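Local coordinates for protein 4-alpha-glucanotransferase (PDB 1TZ7) that is an amylomaltase (D-enzyme) of the 4-alpha-glucanotransferase family, built round a parallel eight-stranded beta/alpha barrel with large helical insertions between its strands, at residues S35-G40 with Y121-E126; I91-L96 with R105-F110; E126-A131 with H198-F203. One frame throughout, in Å; residues are numbered along the deposited sequence.

Contact 1: residues S35-G40 with Y121-E126; sequences SPYGIG and YEYKKE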
loop_
_atom_site.group_PDB
_atom_site.type_symbol
_atom_site.label_atom_id
_atom_site.label_comp_id
_atom_site.label_asym_id
_atom_site.label_seq_id
_atom_site.Cartn_x
_atom_site.Cartn_y
_atom_site.Cartn_z
ATOM N N SER A 35 -8.994 -14.868 -7.145
ATOM C CA SER A 35 -8.196 -16.063 -7.396
ATOM C C SER A 35 -8.709 -17.235 -6.554
ATOM O O SER A 35 -9.343 -17.029 -5.523
ATOM C CB SER A 35 -6.728 -15.795 -7.078
ATOM O OG SER A 35 -6.257 -14.654 -7.777
ATOM N N PRO A 36 -8.433 -18.464 -6.999
ATOM C CA PRO A 36 -9.113 -19.646 -6.466
ATOM C C PRO A 36 -8.519 -20.206 -5.161
ATOM O O PRO A 36 -9.021 -21.214 -4.681
ATOM C CB PRO A 36 -8.963 -20.684 -7.605
ATOM C CG PRO A 36 -8.080 -20.006 -8.677
ATOM C CD PRO A 36 -7.469 -18.815 -8.050
ATOM N N TYR A 37 -7.482 -19.573 -4.604
ATOM C CA TYR A 37 -6.738 -20.184 -3.483
ATOM C C TYR A 37 -6.844 -19.378 -2.176
ATOM O O TYR A 37 -5.887 -19.301 -1.397
ATOM C CB TYR A 37 -5.280 -20.408 -3.880
ATOM C CG TYR A 37 -5.147 -21.302 -5.085
ATOM C CD1 TYR A 37 -5.440 -22.657 -4.997
ATOM C CD2 TYR A 37 -4.758 -20.792 -6.317
ATOM C CE1 TYR A 37 -5.333 -23.486 -6.099
ATOM C CE2 TYR A 37 -4.649 -21.612 -7.428
ATOM C CZ TYR A 37 -4.939 -22.962 -7.311
ATOM O OH TYR A 37 -4.834 -23.787 -8.408
ATOM N N GLY A 38 -8.023 -18.797 -1.940
ATOM C CA GLY A 38 -8.354 -18.214 -0.647
ATOM C C GLY A 38 -8.062 -16.732 -0.587
ATOM O O GLY A 38 -8.483 -16.047 0.333
ATOM N N ILE A 39 -7.338 -16.240 -1.582
ATOM C CA ILE A 39 -6.908 -14.851 -1.615
ATOM C C ILE A 39 -6.455 -14.492 -3.035
ATOM O O ILE A 39 -6.085 -15.368 -3.813
ATOM C CB ILE A 39 -5.742 -14.628 -0.593
ATOM C CG1 ILE A 39 -5.476 -13.143 -0.396
ATOM C CG2 ILE A 39 -4.467 -15.348 -1.054
ATOM C CD1 ILE A 39 -4.747 -12.829 0.900
ATOM N N GLY A 40 -6.494 -13.207 -3.364
ATOM C CA GLY A 40 -6.020 -12.740 -4.657
ATOM C C GLY A 40 -4.512 -12.896 -4.780
ATOM O O GLY A 40 -3.793 -12.797 -3.782
ATOM N N TYR A 121 -1.923 -18.101 4.959
ATOM C CA TYR A 121 -0.610 -18.033 5.616
ATOM C C TYR A 121 -0.032 -19.428 5.756
ATOM O O TYR A 121 1.134 -19.653 5.460
ATOM C CB TYR A 121 -0.715 -17.376 7.004
ATOM C CG TYR A 121 -0.881 -15.869 6.971
ATOM C CD1 TYR A 121 -0.031 -15.066 6.214
ATOM C CD2 TYR A 121 -1.884 -15.250 7.701
ATOM C CE1 TYR A 121 -0.187 -13.681 6.186
ATOM C CE2 TYR A 121 -2.047 -13.869 7.677
ATOM C CZ TYR A 121 -1.202 -13.093 6.925
ATOM O OH TYR A 121 -1.372 -11.725 6.908
ATOM N N GLU A 122 -0.865 -20.364 6.212
ATOM C CA GLU A 122 -0.428 -21.742 6.469
ATOM C C GLU A 122 -0.298 -22.542 5.176
ATOM O O GLU A 122 0.667 -23.295 4.991
ATOM C CB GLU A 122 -1.420 -22.447 7.411
ATOM C CG GLU A 122 -1.239 -22.091 8.878
ATOM C CD GLU A 122 0.040 -22.667 9.469
ATOM O OE1 GLU A 122 0.663 -23.540 8.822
ATOM O OE2 GLU A 122 0.418 -22.249 10.584
ATOM N N TYR A 123 -1.281 -22.373 4.288
ATOM C CA TYR A 123 -1.374 -23.180 3.070
ATOM C C TYR A 123 -0.283 -22.803 2.054
ATOM O O TYR A 123 0.365 -23.668 1.482
ATOM C CB TYR A 123 -2.756 -23.012 2.426
ATOM C CG TYR A 123 -2.900 -23.729 1.104
ATOM C CD1 TYR A 123 -2.622 -25.087 0.996
ATOM C CD2 TYR A 123 -3.312 -23.049 -0.040
ATOM C CE1 TYR A 123 -2.750 -25.751 -0.212
ATOM C CE2 TYR A 123 -3.444 -23.704 -1.253
ATOM C CZ TYR A 123 -3.160 -25.057 -1.332
ATOM O OH TYR A 123 -3.287 -25.715 -2.527
ATOM N N LYS A 124 -0.098 -21.512 1.835
ATOM C CA LYS A 124 0.898 -21.040 0.872
ATOM C C LYS A 124 2.328 -21.230 1.408
ATOM O O LYS A 124 3.259 -21.423 0.639
ATOM C CB LYS A 124 0.653 -19.577 0.519
ATOM C CG LYS A 124 -0.687 -19.325 -0.175
ATOM C CD LYS A 124 -0.503 -18.668 -1.534
ATOM C CE LYS A 124 -1.836 -18.431 -2.227
ATOM N NZ LYS A 124 -1.958 -17.041 -2.745
ATOM N N LYS A 125 2.483 -21.180 2.730
ATOM C CA LYS A 125 3.762 -21.499 3.361
ATOM C C LYS A 125 4.127 -22.955 3.129
ATOM O O LYS A 125 5.286 -23.279 2.919
ATOM C CB LYS A 125 3.711 -21.214 4.865
ATOM C CG LYS A 125 5.085 -21.303 5.568
ATOM C CD LYS A 125 4.939 -21.540 7.075
ATOM C CE LYS A 125 4.598 -20.248 7.819
ATOM N NZ LYS A 125 3.851 -20.507 9.088
ATOM N N GLU A 126 3.126 -23.830 3.167
ATOM C CA GLU A 126 3.352 -25.262 2.979
ATOM C C GLU A 126 3.704 -25.568 1.524
ATOM O O GLU A 126 4.582 -26.377 1.253
ATOM C CB GLU A 126 2.109 -26.070 3.410
ATOM C CG GLU A 126 2.362 -27.040 4.561
ATOM C CD GLU A 126 3.208 -26.430 5.671
ATOM O OE1 GLU A 126 4.212 -27.060 6.071
ATOM O OE2 GLU A 126 2.869 -25.320 6.140
HETATM O O HOH W 1 -4.177 -17.048 -4.286
#

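Contact 2: residues I91-L96 with R105-F110; sequences IDPEEL and RDLKRF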
loop_
_atom_site.group_PDB
_atom_site.type_symbol
_atom_site.label_atom_id
_atom_site.label_comp_id
_atom_site.label_asym_id
_atom_site.label_seq_id
_atom_site.Cartn_x
_atom_site.Cartn_y
_atom_site.Cartn_z
ATOM N N ILE A 91 1.413 -14.843 -3.739
ATOM C CA ILE A 91 2.057 -15.653 -4.761
ATOM C C ILE A 91 1.058 -16.611 -5.402
ATOM O O ILE A 91 0.235 -17.221 -4.714
ATOM C CB ILE A 91 3.249 -16.431 -4.167
ATOM C CG1 ILE A 91 4.415 -15.475 -3.905
ATOM C CG2 ILE A 91 3.683 -17.553 -5.114
ATOM C CD1 ILE A 91 5.549 -16.081 -3.085
ATOM N N ASP A 92 1.133 -16.728 -6.723
ATOM C CA ASP A 92 0.323 -17.680 -7.469
ATOM C C ASP A 92 0.962 -19.073 -7.405
ATOM O O ASP A 92 2.033 -19.289 -7.959
ATOM C CB ASP A 92 0.201 -17.226 -8.931
ATOM C CG ASP A 92 -0.489 -18.252 -9.809
ATOM O OD1 ASP A 92 -1.319 -19.028 -9.288
ATOM O OD2 ASP A 92 -0.264 -18.351 -11.031
ATOM N N PRO A 93 0.299 -20.012 -6.727
ATOM C CA PRO A 93 0.852 -21.358 -6.527
ATOM C C PRO A 93 0.815 -22.222 -7.793
ATOM O O PRO A 93 1.468 -23.266 -7.837
ATOM C CB PRO A 93 -0.058 -21.953 -5.442
ATOM C CG PRO A 93 -1.350 -21.223 -5.574
ATOM C CD PRO A 93 -1.029 -19.860 -6.101
ATOM N N GLU A 94 0.058 -21.793 -8.802
ATOM C CA GLU A 94 -0.042 -22.546 -10.056
ATOM C C GLU A 94 1.249 -22.451 -10.886
ATOM O O GLU A 94 1.505 -23.304 -11.733
ATOM C CB GLU A 94 -1.241 -22.064 -10.884
ATOM C CG GLU A 94 -2.555 -22.737 -10.503
ATOM C CD GLU A 94 -3.747 -22.183 -11.266
ATOM O OE1 GLU A 94 -4.896 -22.471 -10.863
ATOM O OE2 GLU A 94 -3.537 -21.467 -12.265
ATOM N N GLU A 95 2.055 -21.417 -10.636
ATOM C CA GLU A 95 3.385 -21.322 -11.250
ATOM C C GLU A 95 4.322 -22.375 -10.677
ATOM O O GLU A 95 5.182 -22.901 -11.383
ATOM C CB GLU A 95 3.989 -19.925 -11.052
ATOM C CG GLU A 95 5.019 -19.554 -12.121
ATOM C CD GLU A 95 6.019 -18.496 -11.661
ATOM O OE1 GLU A 95 6.812 -18.031 -12.503
ATOM O OE2 GLU A 95 6.013 -18.135 -10.466
ATOM N N LEU A 96 4.152 -22.681 -9.393
ATOM C CA LEU A 96 4.921 -23.748 -8.753
ATOM C C LEU A 96 4.578 -25.113 -9.369
ATOM O O LEU A 96 5.432 -25.987 -9.463
ATOM C CB LEU A 96 4.655 -23.775 -7.240
ATOM C CG LEU A 96 4.936 -22.469 -6.474
ATOM C CD1 LEU A 96 4.391 -22.558 -5.059
ATOM C CD2 LEU A 96 6.423 -22.163 -6.455
ATOM N N ARG A 105 -2.065 -32.468 -6.950
ATOM C CA ARG A 105 -2.934 -32.766 -5.807
ATOM C C ARG A 105 -2.652 -31.835 -4.613
ATOM O O ARG A 105 -3.468 -31.727 -3.699
ATOM C CB ARG A 105 -2.787 -34.241 -5.382
ATOM C CG ARG A 105 -1.483 -34.569 -4.662
ATOM C CD ARG A 105 -1.137 -36.053 -4.657
ATOM N NE ARG A 105 0.214 -36.302 -4.153
ATOM C CZ ARG A 105 0.816 -37.492 -4.170
ATOM N NH1 ARG A 105 0.189 -38.556 -4.667
ATOM N NH2 ARG A 105 2.048 -37.619 -3.688
ATOM N N ASP A 106 -1.497 -31.169 -4.635
ATOM C CA ASP A 106 -1.164 -30.172 -3.612
ATOM C C ASP A 106 -2.020 -28.908 -3.765
ATOM O O ASP A 106 -2.272 -28.198 -2.788
ATOM C CB ASP A 106 0.322 -29.799 -3.687
ATOM C CG ASP A 106 1.226 -30.889 -3.144
ATOM O OD1 ASP A 106 0.864 -31.517 -2.129
ATOM O OD2 ASP A 106 2.319 -31.183 -3.665
ATOM N N LEU A 107 -2.457 -28.631 -4.994
ATOM C CA LEU A 107 -3.359 -27.507 -5.253
ATOM C C LEU A 107 -4.753 -27.803 -4.718
ATOM O O LEU A 107 -5.213 -28.946 -4.751
ATOM C CB LEU A 107 -3.429 -27.204 -6.755
ATOM C CG LEU A 107 -2.161 -26.623 -7.390
ATOM C CD1 LEU A 107 -2.370 -26.411 -8.877
ATOM C CD2 LEU A 107 -1.750 -25.311 -6.712
ATOM N N LYS A 108 -5.424 -26.765 -4.230
ATOM C CA LYS A 108 -6.628 -26.933 -3.427
ATOM C C LYS A 108 -7.532 -25.692 -3.538
ATOM O O LYS A 108 -7.275 -24.668 -2.910
ATOM C CB LYS A 108 -6.244 -27.177 -1.969
ATOM C CG LYS A 108 -7.418 -27.295 -1.017
ATOM C CD LYS A 108 -6.962 -27.736 0.371
ATOM C CE LYS A 108 -5.819 -26.855 0.907
ATOM N NZ LYS A 108 -5.787 -26.787 2.399
ATOM N N ARG A 109 -8.589 -25.806 -4.337
ATOM C CA ARG A 109 -9.476 -24.679 -4.616
ATOM C C ARG A 109 -10.314 -24.305 -3.385
ATOM O O ARG A 109 -10.759 -25.174 -2.638
ATOM C CB ARG A 109 -10.409 -25.014 -5.792
ATOM C CG ARG A 109 -10.137 -24.209 -7.054
ATOM C CD ARG A 109 -8.815 -24.556 -7.744
ATOM N NE ARG A 109 -9.014 -25.114 -9.085
ATOM C CZ ARG A 109 -9.474 -24.423 -10.133
ATOM N NH1 ARG A 109 -9.790 -23.136 -10.007
ATOM N NH2 ARG A 109 -9.620 -25.021 -11.311
ATOM N N PHE A 110 -10.512 -23.004 -3.189
ATOM C CA PHE A 110 -11.520 -22.493 -2.260
ATOM C C PHE A 110 -12.550 -21.660 -3.038
ATOM O O PHE A 110 -12.203 -21.001 -4.016
ATOM C CB PHE A 110 -10.861 -21.618 -1.186
ATOM C CG PHE A 110 -9.841 -22.345 -0.346
ATOM C CD1 PHE A 110 -10.206 -22.938 0.856
ATOM C CD2 PHE A 110 -8.514 -22.431 -0.757
ATOM C CE1 PHE A 110 -9.264 -23.607 1.631
ATOM C CE2 PHE A 110 -7.572 -23.101 0.018
ATOM C CZ PHE A 110 -7.948 -23.685 1.208
#

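Contact 3: residues E126-A131 with H198-F203; sequences ELLEKA and HVFVQF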
loop_
_atom_site.group_PDB
_atom_site.type_symbol
_atom_site.label_atom_id
_atom_site.label_comp_id
_atom_site.label_asym_id
_atom_site.label_seq_id
_atom_site.Cartn_x
_atom_site.Cartn_y
_atom_site.Cartn_z
ATOM N N GLU A 126 3.126 -23.830 3.167
ATOM C CA GLU A 126 3.352 -25.262 2.979
ATOM C C GLU A 126 3.704 -25.568 1.524
ATOM O O GLU A 126 4.582 -26.377 1.253
ATOM C CB GLU A 126 2.109 -26.070 3.410
ATOM C CG GLU A 126 2.362 -27.040 4.561
ATOM C CD GLU A 126 3.208 -26.430 5.671
ATOM O OE1 GLU A 126 4.212 -27.060 6.071
ATOM O OE2 GLU A 126 2.869 -25.320 6.140
ATOM N N LEU A 127 3.015 -24.911 0.594
ATOM C CA LEU A 127 3.310 -25.066 -0.831
ATOM C C LEU A 127 4.724 -24.586 -1.154
ATOM O O LEU A 127 5.402 -25.168 -1.988
ATOM C CB LEU A 127 2.298 -24.290 -1.681
ATOM C CG LEU A 127 0.870 -24.846 -1.733
ATOM C CD1 LEU A 127 -0.001 -23.950 -2.594
ATOM C CD2 LEU A 127 0.848 -26.277 -2.256
ATOM N N LEU A 128 5.154 -23.516 -0.483
ATOM C CA LEU A 128 6.460 -22.907 -0.749
ATOM C C LEU A 128 7.587 -23.691 -0.075
ATOM O O LEU A 128 8.713 -23.715 -0.566
ATOM C CB LEU A 128 6.478 -21.446 -0.270
ATOM C CG LEU A 128 5.739 -20.444 -1.168
ATOM C CD1 LEU A 128 5.443 -19.157 -0.415
ATOM C CD2 LEU A 128 6.541 -20.155 -2.427
ATOM N N GLU A 129 7.277 -24.327 1.052
ATOM C CA GLU A 129 8.232 -25.204 1.729
ATOM C C GLU A 129 8.498 -26.429 0.872
ATOM O O GLU A 129 9.631 -26.887 0.763
ATOM C CB GLU A 129 7.691 -25.632 3.100
ATOM C CG GLU A 129 7.783 -24.554 4.172
ATOM C CD GLU A 129 9.173 -24.425 4.761
ATOM O OE1 GLU A 129 10.058 -25.224 4.393
ATOM O OE2 GLU A 129 9.381 -23.521 5.593
ATOM N N LYS A 130 7.437 -26.949 0.260
ATOM C CA LYS A 130 7.527 -28.131 -0.589
ATOM C C LYS A 130 8.249 -27.804 -1.896
ATOM O O LYS A 130 9.016 -28.616 -2.412
ATOM C CB LYS A 130 6.121 -28.669 -0.888
ATOM C CG LYS A 130 6.098 -30.067 -1.480
ATOM C CD LYS A 130 4.715 -30.717 -1.330
ATOM C CE LYS A 130 4.512 -31.308 0.071
ATOM N NZ LYS A 130 4.091 -32.742 0.024
ATOM N N ALA A 131 8.000 -26.606 -2.419
ATOM C CA ALA A 131 8.619 -26.166 -3.669
ATOM C C ALA A 131 10.119 -25.952 -3.491
ATOM O O ALA A 131 10.906 -26.238 -4.391
ATOM C CB ALA A 131 7.958 -24.880 -4.162
ATOM N N HIS A 198 14.069 -18.240 2.604
ATOM C CA HIS A 198 13.414 -16.943 2.671
ATOM C C HIS A 198 13.778 -16.040 1.505
ATOM O O HIS A 198 12.974 -15.209 1.092
ATOM C CB HIS A 198 13.705 -16.272 4.006
ATOM C CG HIS A 198 13.014 -16.931 5.149
ATOM N ND1 HIS A 198 11.643 -17.050 5.211
ATOM C CD2 HIS A 198 13.497 -17.552 6.250
ATOM C CE1 HIS A 198 11.310 -17.697 6.311
ATOM N NE2 HIS A 198 12.416 -18.013 6.960
ATOM N N VAL A 199 14.979 -16.207 0.952
ATOM C CA VAL A 199 15.320 -15.506 -0.293
ATOM C C VAL A 199 14.568 -16.137 -1.470
ATOM O O VAL A 199 14.128 -15.442 -2.368
ATOM C CB VAL A 199 16.884 -15.472 -0.590
ATOM C CG1 VAL A 199 17.690 -15.485 0.697
ATOM C CG2 VAL A 199 17.293 -16.604 -1.498
ATOM N N PHE A 200 14.415 -17.464 -1.432
ATOM C CA PHE A 200 13.650 -18.191 -2.456
ATOM C C PHE A 200 12.203 -17.706 -2.514
ATOM O O PHE A 200 11.645 -17.541 -3.592
ATOM C CB PHE A 200 13.682 -19.704 -2.180
ATOM C CG PHE A 200 12.641 -20.488 -2.947
ATOM C CD1 PHE A 200 12.838 -20.812 -4.282
ATOM C CD2 PHE A 200 11.462 -20.899 -2.328
ATOM C CE1 PHE A 200 11.880 -21.534 -4.989
ATOM C CE2 PHE A 200 10.504 -21.618 -3.031
ATOM C CZ PHE A 200 10.715 -21.934 -4.362
ATOM N N VAL A 201 11.602 -17.480 -1.349
ATOM C CA VAL A 201 10.229 -16.976 -1.280
ATOM C C VAL A 201 10.138 -15.576 -1.909
ATOM O O VAL A 201 9.214 -15.285 -2.663
ATOM C CB VAL A 201 9.709 -16.926 0.194
ATOM C CG1 VAL A 201 8.411 -16.132 0.286
ATOM C CG2 VAL A 201 9.507 -18.332 0.730
ATOM N N GLN A 202 11.109 -14.726 -1.594
ATOM C CA GLN A 202 11.167 -13.383 -2.167
ATOM C C GLN A 202 11.447 -13.433 -3.669
ATOM O O GLN A 202 10.891 -12.658 -4.434
ATOM C CB GLN A 202 12.239 -12.554 -1.461
ATOM C CG GLN A 202 11.880 -12.175 -0.038
ATOM C CD GLN A 202 10.532 -11.509 0.055
ATOM O OE1 GLN A 202 10.312 -10.472 -0.553
ATOM N NE2 GLN A 202 9.621 -12.109 0.807
ATOM N N PHE A 203 12.316 -14.350 -4.074
ATOM C CA PHE A 203 12.600 -14.587 -5.490
ATOM C C PHE A 203 11.303 -14.891 -6.255
ATOM O O PHE A 203 11.004 -14.259 -7.271
ATOM C CB PHE A 203 13.586 -15.754 -5.630
ATOM C CG PHE A 203 13.810 -16.206 -7.053
ATOM C CD1 PHE A 203 13.250 -17.394 -7.517
ATOM C CD2 PHE A 203 14.595 -15.459 -7.919
ATOM C CE1 PHE A 203 13.465 -17.820 -8.827
ATOM C CE2 PHE A 203 14.810 -15.886 -9.234
ATOM C CZ PHE A 203 14.243 -17.062 -9.681
#

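Contact 1: residues S35-G40 with Y121-E126
K124 starts with CG anti to its own carbonyl carbon (chi1 -63°) and then bends at chi2 (-122°) and chi4 (131°), both off the usual staggered positions, which carries NZ from its helix to the loop at Y37 and I39. On the way its CE passes 4.3 Å from CB of Y37. The end of the lysine runs obliquely against I39, whose CG2 branch lies 3.5 Å from K124 NZ, so the same nitrogen has a methyl group beside it and polar partners around it. One water bridges loop and lysine: it donates to I39 O at 2.6 Å and accepts from K124 NZ at 2.7 Å. The carbonyl oxygens of V89 and I91 also accept from NZ. One helical position earlier, the Y123 ring receives Y37 CD1 at its edge, near its plane, with CD1 4.4 Å from Y123 CE2. Y37 OH is hydrogen-bonded to the carboxylate of E94 and Y123 OH to the backbone O of D106. Between Y37 and I39 the chain turns at G38, whose backbone angles suit a glycine. Three oxygens round a buried ammonium group, with no carboxylate among them, imply that K124 probably keeps its charge through carbonyl dipoles and water, tying loop 35-40 to the helix by a bridged polar link.

Contact 2: residues I91-L96 with R105-F110
L107 divides its two methyl groups between P93 and E94. CD2 sits 4.0 Å from P93 CB and equally far, 4.0 Å, from P93 O, while CD1 lies 4.0 Å from CG of E94. The glutamate and leucine side chains cross at about a right angle, and the leucine meets CG of E94 rather than its carboxylate. Beyond CG the E94 chain is extended, and its OE1 is hydrogen-bonded to Y37 OH. Y37 also packs directly on both P93 and L107, joining the two sides. R109 brings an opposite charge nearby, its NH1 5.0 Å from E94 OE1, too far for direct contact but perhaps near enough to favour the carboxylate electrostatically. The next shell fixes the turn that presents P93 and E94. E94 N donates to D92 OD1 at 3.1 Å, a fairly straight capping bond (158°) that reaches the oxygen from above the carboxylate plane. It ties D92 to the turn leading into helix 94-98; the backbone bonds from E95 N to D92 O and from L96 N to P93 O are weak. Two long helices adjoin it: L127 of helix 117-133 touches P93, and helix 192-218 lies against I91 and bonds through Q208 to D92 N and E95. Segment 105-110 lies in the loop between helix 94-98 and helix 117-133, all within the insertion that separates barrel strands 60-62 and 222-227.

Contact 3: residues E126-A131 with H198-F203
F203 N makes the shortest hydrogen bond here, 2.7 Å to V199 O, within the turn of helix 198-203 that sets F200 and V201 against L128 and A131. No hydrogen bond crosses to helix 126-131; the join is van der Waals packing, with F200 and L128 contributing equally. With CG anti to the backbone N (chi1 165°), the F200 ring extends from helix 198-203 towards the other helix and offers its outer atoms. A131 CB meets that ring at the edge, near its plane, 4.0 Å from F200 CZ. One ring atom back, F200 CE2 comes to 3.7 Å from the backbone oxygen of L128, which approaches the ring obliquely, and lies 4.3 Å from L128 CD2. The second methyl of L128 turns to the valine instead: L128 CD1 is 4.3 Å from V201 CG1. L128 thus straddles two successive residues of the facing helix, and the short side chain of A131 lets the ring end come close to the backbone of helix 126-131. The segment axes pass 10.5 Å apart at 109°, a steep crossing in which the interface is confined to a few residues on each side. Around the core, F132 and F135 bring their rings to F200 with planes inclined, and L141 of helix 138-147 packs on it as well. Polar ties lie beside the apolar contact: E129 forms a salt bridge with R194, and Q202 OE1 accepts from G86 N. The buried surface joining the helices is almost wholly aliphatic and aromatic; between these two segments the hold is therefore probably one of shape and dispersion, since no hydrogen bond crosses.

Overall arrangement
Contacts 1 and 3 are buried and share helix 117-133, which faces loop 35-40 through its earlier turns and helix 192-218 through its later ones. Contact 2 is only partly buried and lies farthest from the chain's centre, yet it touches both others: F110 N pairs with P36 O of contact 1, and D106 packs on K130 of contact 3. Chemistry follows place. Contact 1 relies on a lysine and a water between helix and loop, contact 2 on a leucine against a capped turn with charged groups nearby, and contact 3 on apolar helix packing. Contact 1 joins helix 117-133 to the loop after barrel strand 23-27; contacts 2 and 3 join parts of the insertion.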